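Long-range contact in putative Phosphate (Eubacterium rectale, PDB 3DAO), which is probably a phosphatase of the haloacid dehalogenase-like hydrolase family, removing phosphate from a substrate not yet identified: residues I167-C181 and A196-K208. Sequence-based numbering, arbitrary orientation.
Sequences IKFTVFHPDKCEELC and AAAGKEWVDCNAK
W202 swings its CG opposite the carbonyl carbon (chi1 -50°) while F172 extends CG opposite its own backbone N (chi1 174°), and the indole thereby leans back over the neighbouring strand to receive F172 CD1 on one face, 3.6 Å from W202 CH2. The planes are inclined at 49°, an oblique aromatic pair. T170 completes the cluster by dividing its branches: CG2 packs 3.4 Å from W202 CE3, and OG1 donates a 2.9 Å hydrogen bond to the anti side of D204 OD1. That oxygen also accepts a hydrogen bond from a water that K168 NZ donates to, so lysine and aspartate, 4.4 Å apart between NZ and OD1, meet through solvent. Were W202 replaced by an alanine, F172 CD1 and T170 CG2 would probably lose the surface they pack on, leaving the phenyl ring freer to turn. Along the antiparallel ladder, hydrogen-bonded pairs (F169–C205, and V171–V203 with V171 N reaching V203 O at 2.9 Å) put their side chains on one face, and non-hydrogen-bonded pairs (T170–D204, F172–W202) put theirs on the other. Beyond the strand, C177 N donates a hydrogen bond to K200 O (2.8 Å), tying the start of helix 177-181 to the hairpin turn. Strands 168-172 and 202-207 lie inside the six-stranded mixed sheet, separate from the eight-stranded one and consistent with the family's cap domain, flanked by strands 122-126 and 193-198; F124 joins the W202 face, while helices 104-117 and 185-189 cover the face bearing F169 and C205.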
loop_
_atom_site.group_PDB
_atom_site.type_symbol
_atom_site.label_atom_id
_atom_site.label_comp_id
_atom_site.label_asym_id
_atom_site.label_seq_id
_atom_site.Cartn_x
_atom_site.Cartn_y
_atom_site.Cartn_z
ATOM N N ILE A 167 -8.993 -1.518 -8.226
ATOM C CA ILE A 167 -7.841 -0.746 -7.809
ATOM C C ILE A 167 -6.515 -1.379 -8.169
ATOM O O ILE A 167 -5.471 -0.717 -8.174
ATOM C CB ILE A 167 -7.877 -0.381 -6.271
ATOM C CG1 ILE A 167 -7.890 -1.639 -5.397
ATOM C CG2 ILE A 167 -9.016 0.658 -5.985
ATOM C CD1 ILE A 167 -7.655 -1.344 -3.904
ATOM N N LYS A 168 -6.565 -2.646 -8.572
ATOM C CA LYS A 168 -5.322 -3.345 -8.963
ATOM C C LYS A 168 -5.627 -4.510 -9.892
ATOM O O LYS A 168 -6.603 -5.201 -9.711
ATOM C CB LYS A 168 -4.593 -3.889 -7.740
ATOM C CG LYS A 168 -3.282 -4.652 -8.086
ATOM C CD LYS A 168 -2.518 -5.062 -6.851
ATOM C CE LYS A 168 -3.261 -6.112 -6.035
ATOM N NZ LYS A 168 -2.418 -6.540 -4.852
ATOM N N PHE A 169 -4.784 -4.641 -10.905
ATOM C CA PHE A 169 -4.811 -5.775 -11.814
ATOM C C PHE A 169 -3.425 -6.393 -11.693
ATOM O O PHE A 169 -2.406 -5.712 -11.843
ATOM C CB PHE A 169 -5.102 -5.369 -13.250
ATOM C CG PHE A 169 -4.986 -6.529 -14.234
ATOM C CD1 PHE A 169 -6.070 -7.287 -14.552
ATOM C CD2 PHE A 169 -3.778 -6.830 -14.824
ATOM C CE1 PHE A 169 -5.969 -8.359 -15.427
ATOM C CE2 PHE A 169 -3.681 -7.890 -15.722
ATOM C CZ PHE A 169 -4.793 -8.642 -16.014
ATOM N N THR A 170 -3.409 -7.683 -11.410
ATOM C CA THR A 170 -2.185 -8.404 -11.169
ATOM C C THR A 170 -2.020 -9.632 -12.048
ATOM O O THR A 170 -2.940 -10.445 -12.191
ATOM C CB THR A 170 -2.165 -8.882 -9.701
ATOM O OG1 THR A 170 -2.118 -7.728 -8.830
ATOM C CG2 THR A 170 -0.948 -9.779 -9.401
ATOM N N VAL A 171 -0.821 -9.762 -12.607
ATOM C CA VAL A 171 -0.458 -10.942 -13.422
ATOM C C VAL A 171 0.432 -11.834 -12.577
ATOM O O VAL A 171 1.297 -11.359 -11.860
ATOM C CB VAL A 171 0.323 -10.555 -14.696
ATOM C CG1 VAL A 171 0.390 -11.754 -15.639
ATOM C CG2 VAL A 171 -0.338 -9.299 -15.390
ATOM N N PHE A 172 0.180 -13.130 -12.670
ATOM C CA PHE A 172 0.954 -14.163 -11.992
ATOM C C PHE A 172 1.471 -15.247 -12.927
ATOM O O PHE A 172 0.810 -15.680 -13.879
ATOM C CB PHE A 172 0.101 -14.875 -10.927
ATOM C CG PHE A 172 0.805 -16.052 -10.285
ATOM C CD1 PHE A 172 1.733 -15.845 -9.304
ATOM C CD2 PHE A 172 0.520 -17.355 -10.661
ATOM C CE1 PHE A 172 2.406 -16.920 -8.703
ATOM C CE2 PHE A 172 1.183 -18.426 -10.043
ATOM C CZ PHE A 172 2.118 -18.190 -9.090
ATOM N N HIS A 173 2.708 -15.609 -12.656
ATOM C CA HIS A 173 3.341 -16.811 -13.235
ATOM C C HIS A 173 4.261 -17.414 -12.159
ATOM O O HIS A 173 4.898 -16.677 -11.437
ATOM C CB HIS A 173 4.136 -16.534 -14.520
ATOM C CG HIS A 173 4.614 -17.780 -15.201
ATOM N ND1 HIS A 173 5.786 -18.422 -14.851
ATOM C CD2 HIS A 173 4.060 -18.519 -16.188
ATOM C CE1 HIS A 173 5.940 -19.489 -15.622
ATOM N NE2 HIS A 173 4.906 -19.573 -16.436
ATOM N N PRO A 174 4.354 -18.750 -12.065
ATOM C CA PRO A 174 5.225 -19.357 -11.062
ATOM C C PRO A 174 6.671 -18.939 -11.070
ATOM O O PRO A 174 7.328 -18.981 -10.033
ATOM C CB PRO A 174 5.169 -20.832 -11.437
ATOM C CG PRO A 174 3.839 -21.007 -11.925
ATOM C CD PRO A 174 3.625 -19.791 -12.807
ATOM N N ASP A 175 7.209 -18.569 -12.221
ATOM C CA ASP A 175 8.627 -18.250 -12.247
ATOM C C ASP A 175 9.171 -17.311 -13.309
ATOM O O ASP A 175 10.367 -17.013 -13.274
ATOM C CB ASP A 175 9.418 -19.550 -12.278
ATOM C CG ASP A 175 8.996 -20.443 -13.369
ATOM O OD1 ASP A 175 9.162 -20.017 -14.525
ATOM O OD2 ASP A 175 8.483 -21.568 -13.081
ATOM N N LYS A 176 8.333 -16.839 -14.225
ATOM C CA LYS A 176 8.842 -15.882 -15.240
ATOM C C LYS A 176 7.779 -14.919 -15.666
ATOM O O LYS A 176 7.643 -14.592 -16.837
ATOM C CB LYS A 176 9.397 -16.611 -16.463
ATOM C CG LYS A 176 8.414 -17.589 -17.099
ATOM C CD LYS A 176 9.005 -18.225 -18.370
ATOM C CE LYS A 176 8.144 -19.371 -18.889
ATOM N NZ LYS A 176 8.708 -19.968 -20.117
ATOM N N CYS A 177 7.106 -14.361 -14.676
ATOM C CA CYS A 177 6.015 -13.436 -14.957
ATOM C C CYS A 177 6.465 -12.163 -15.691
ATOM O O CYS A 177 5.973 -11.838 -16.776
ATOM C CB CYS A 177 5.277 -13.067 -13.674
ATOM S SG CYS A 177 3.771 -12.143 -14.029
ATOM N N GLU A 178 7.381 -11.420 -15.083
ATOM C CA GLU A 178 7.875 -10.193 -15.702
ATOM C C GLU A 178 8.449 -10.506 -17.083
ATOM O O GLU A 178 8.242 -9.778 -18.040
ATOM C CB GLU A 178 8.928 -9.500 -14.836
ATOM C CG GLU A 178 9.376 -8.189 -15.423
ATOM C CD GLU A 178 10.468 -7.523 -14.614
ATOM O OE1 GLU A 178 11.235 -8.234 -13.913
ATOM O OE2 GLU A 178 10.601 -6.296 -14.745
ATOM N N GLU A 179 9.175 -11.601 -17.138
ATOM C CA GLU A 179 9.840 -12.047 -18.362
ATOM C C GLU A 179 8.800 -12.223 -19.462
ATOM O O GLU A 179 8.999 -11.804 -20.612
ATOM C CB GLU A 179 10.595 -13.338 -18.121
ATOM C CG GLU A 179 11.138 -13.956 -19.407
ATOM C CD GLU A 179 11.894 -15.226 -19.158
ATOM O OE1 GLU A 179 12.680 -15.271 -18.193
ATOM O OE2 GLU A 179 11.699 -16.189 -19.926
ATOM N N LEU A 180 7.681 -12.845 -19.124
ATOM C CA LEU A 180 6.635 -13.027 -20.120
ATOM C C LEU A 180 5.909 -11.731 -20.446
ATOM O O LEU A 180 5.374 -11.576 -21.541
ATOM C CB LEU A 180 5.620 -14.074 -19.685
ATOM C CG LEU A 180 6.099 -15.531 -19.717
ATOM C CD1 LEU A 180 5.058 -16.451 -19.003
ATOM C CD2 LEU A 180 6.361 -15.933 -21.175
ATOM N N CYS A 181 5.845 -10.814 -19.485
ATOM C CA CYS A 181 5.137 -9.555 -19.671
ATOM C C CYS A 181 5.944 -8.512 -20.447
ATOM O O CYS A 181 5.395 -7.568 -20.995
ATOM C CB CYS A 181 4.752 -8.917 -18.321
ATOM S SG CYS A 181 3.395 -9.736 -17.466
ATOM N N ALA A 196 4.438 -2.426 -11.937
ATOM C CA ALA A 196 5.639 -2.783 -11.188
ATOM C C ALA A 196 5.758 -4.284 -10.987
ATOM O O ALA A 196 4.828 -4.895 -10.522
ATOM C CB ALA A 196 5.654 -2.133 -9.829
ATOM N N ALA A 197 6.911 -4.846 -11.323
ATOM C CA ALA A 197 7.124 -6.282 -11.082
ATOM C C ALA A 197 7.358 -6.466 -9.604
ATOM O O ALA A 197 7.858 -5.549 -8.923
ATOM C CB ALA A 197 8.349 -6.807 -11.881
ATOM N N ALA A 198 6.976 -7.653 -9.115
ATOM C CA ALA A 198 7.283 -8.087 -7.767
ATOM C C ALA A 198 7.877 -9.503 -7.884
ATOM O O ALA A 198 7.152 -10.481 -8.165
ATOM C CB ALA A 198 6.056 -8.102 -6.906
ATOM N N GLY A 199 9.186 -9.593 -7.688
ATOM C CA GLY A 199 9.878 -10.835 -7.840
ATOM C C GLY A 199 9.774 -11.387 -9.262
ATOM O O GLY A 199 9.630 -10.646 -10.259
ATOM N N LYS A 200 9.813 -12.707 -9.345
ATOM C CA LYS A 200 9.718 -13.363 -10.625
ATOM C C LYS A 200 8.316 -13.806 -10.905
ATOM O O LYS A 200 8.021 -14.314 -12.008
ATOM C CB LYS A 200 10.655 -14.579 -10.664
ATOM C CG LYS A 200 12.141 -14.181 -10.583
ATOM C CD LYS A 200 13.062 -15.383 -10.726
ATOM C CE LYS A 200 12.955 -16.305 -9.547
ATOM N NZ LYS A 200 13.269 -15.605 -8.242
ATOM N N GLU A 201 7.423 -13.583 -9.926
ATOM C CA GLU A 201 6.088 -14.154 -10.034
ATOM C C GLU A 201 4.946 -13.189 -10.339
ATOM O O GLU A 201 3.910 -13.614 -10.777
ATOM C CB GLU A 201 5.702 -14.886 -8.730
ATOM C CG GLU A 201 6.667 -15.945 -8.211
ATOM C CD GLU A 201 7.885 -15.364 -7.515
ATOM O OE1 GLU A 201 7.824 -14.161 -7.159
ATOM O OE2 GLU A 201 8.871 -16.127 -7.270
ATOM N N TRP A 202 5.135 -11.909 -10.049
ATOM C CA TRP A 202 4.041 -10.947 -10.146
ATOM C C TRP A 202 4.381 -9.695 -10.919
ATOM O O TRP A 202 5.526 -9.204 -10.911
ATOM C CB TRP A 202 3.641 -10.463 -8.727
ATOM C CG TRP A 202 3.394 -11.572 -7.702
ATOM C CD1 TRP A 202 4.260 -12.029 -6.802
ATOM C CD2 TRP A 202 2.173 -12.312 -7.502
ATOM N NE1 TRP A 202 3.688 -13.032 -6.071
ATOM C CE2 TRP A 202 2.394 -13.196 -6.455
ATOM C CE3 TRP A 202 0.921 -12.289 -8.103
ATOM C CZ2 TRP A 202 1.425 -14.101 -6.027
ATOM C CZ3 TRP A 202 -0.056 -13.153 -7.656
ATOM C CH2 TRP A 202 0.210 -14.053 -6.633
ATOM N N VAL A 203 3.352 -9.202 -11.581
ATOM C CA VAL A 203 3.343 -7.855 -12.143
ATOM C C VAL A 203 2.043 -7.173 -11.668
ATOM O O VAL A 203 0.943 -7.589 -11.989
ATOM C CB VAL A 203 3.476 -7.783 -13.680
ATOM C CG1 VAL A 203 3.387 -6.305 -14.138
ATOM C CG2 VAL A 203 4.788 -8.391 -14.128
ATOM N N ASP A 204 2.214 -6.132 -10.875
ATOM C CA ASP A 204 1.099 -5.368 -10.298
ATOM C C ASP A 204 0.879 -4.095 -11.072
ATOM O O ASP A 204 1.819 -3.343 -11.384
ATOM C CB ASP A 204 1.392 -4.957 -8.850
ATOM C CG ASP A 204 1.419 -6.143 -7.907
ATOM O OD1 ASP A 204 0.582 -7.056 -8.061
ATOM O OD2 ASP A 204 2.313 -6.154 -7.040
ATOM N N CYS A 205 -0.378 -3.859 -11.345
ATOM C CA CYS A 205 -0.778 -2.670 -12.110
ATOM C C CYS A 205 -1.867 -1.921 -11.366
ATOM O O CYS A 205 -2.863 -2.479 -10.948
ATOM C CB CYS A 205 -1.314 -3.064 -13.472
ATOM S SG CYS A 205 -0.414 -4.386 -14.359
ATOM N N ASN A 206 -1.652 -0.621 -11.279
ATOM C CA ASN A 206 -2.611 0.291 -10.688
ATOM C C ASN A 206 -2.822 1.435 -11.652
ATOM O O ASN A 206 -2.160 1.555 -12.676
ATOM C CB ASN A 206 -2.112 0.920 -9.408
ATOM C CG ASN A 206 -1.711 -0.080 -8.335
ATOM O OD1 ASN A 206 -0.576 -0.044 -7.898
ATOM N ND2 ASN A 206 -2.654 -0.919 -7.853
ATOM N N ALA A 207 -3.733 2.326 -11.269
ATOM C CA ALA A 207 -4.033 3.489 -12.109
ATOM C C ALA A 207 -2.818 4.364 -12.275
ATOM O O ALA A 207 -1.981 4.504 -11.376
ATOM C CB ALA A 207 -5.201 4.297 -11.516
ATOM N N LYS A 208 -2.712 4.972 -13.453
ATOM C CA LYS A 208 -1.617 5.894 -13.699
ATOM C C LYS A 208 -1.585 6.978 -12.621
ATOM O O LYS A 208 -2.597 7.526 -12.252
ATOM C CB LYS A 208 -1.753 6.541 -15.098
ATOM C CG LYS A 208 -0.584 7.362 -15.509
ATOM C CD LYS A 208 -0.823 7.936 -16.905
ATOM C CE LYS A 208 0.420 8.614 -17.458
ATOM N NZ LYS A 208 0.214 9.027 -18.882
HETATM O O HOH W 1 -5.453 1.801 -9.208
HETATM O O HOH W 2 -0.199 -7.966 -5.725
HETATM O O HOH W 3 0.458 -5.450 -4.386
HETATM O O HOH W 4 9.718 -17.953 -8.827
HETATM O O HOH W 5 7.641 -10.811 -12.149
HETATM O O HOH W 6 11.426 -10.618 -12.329
#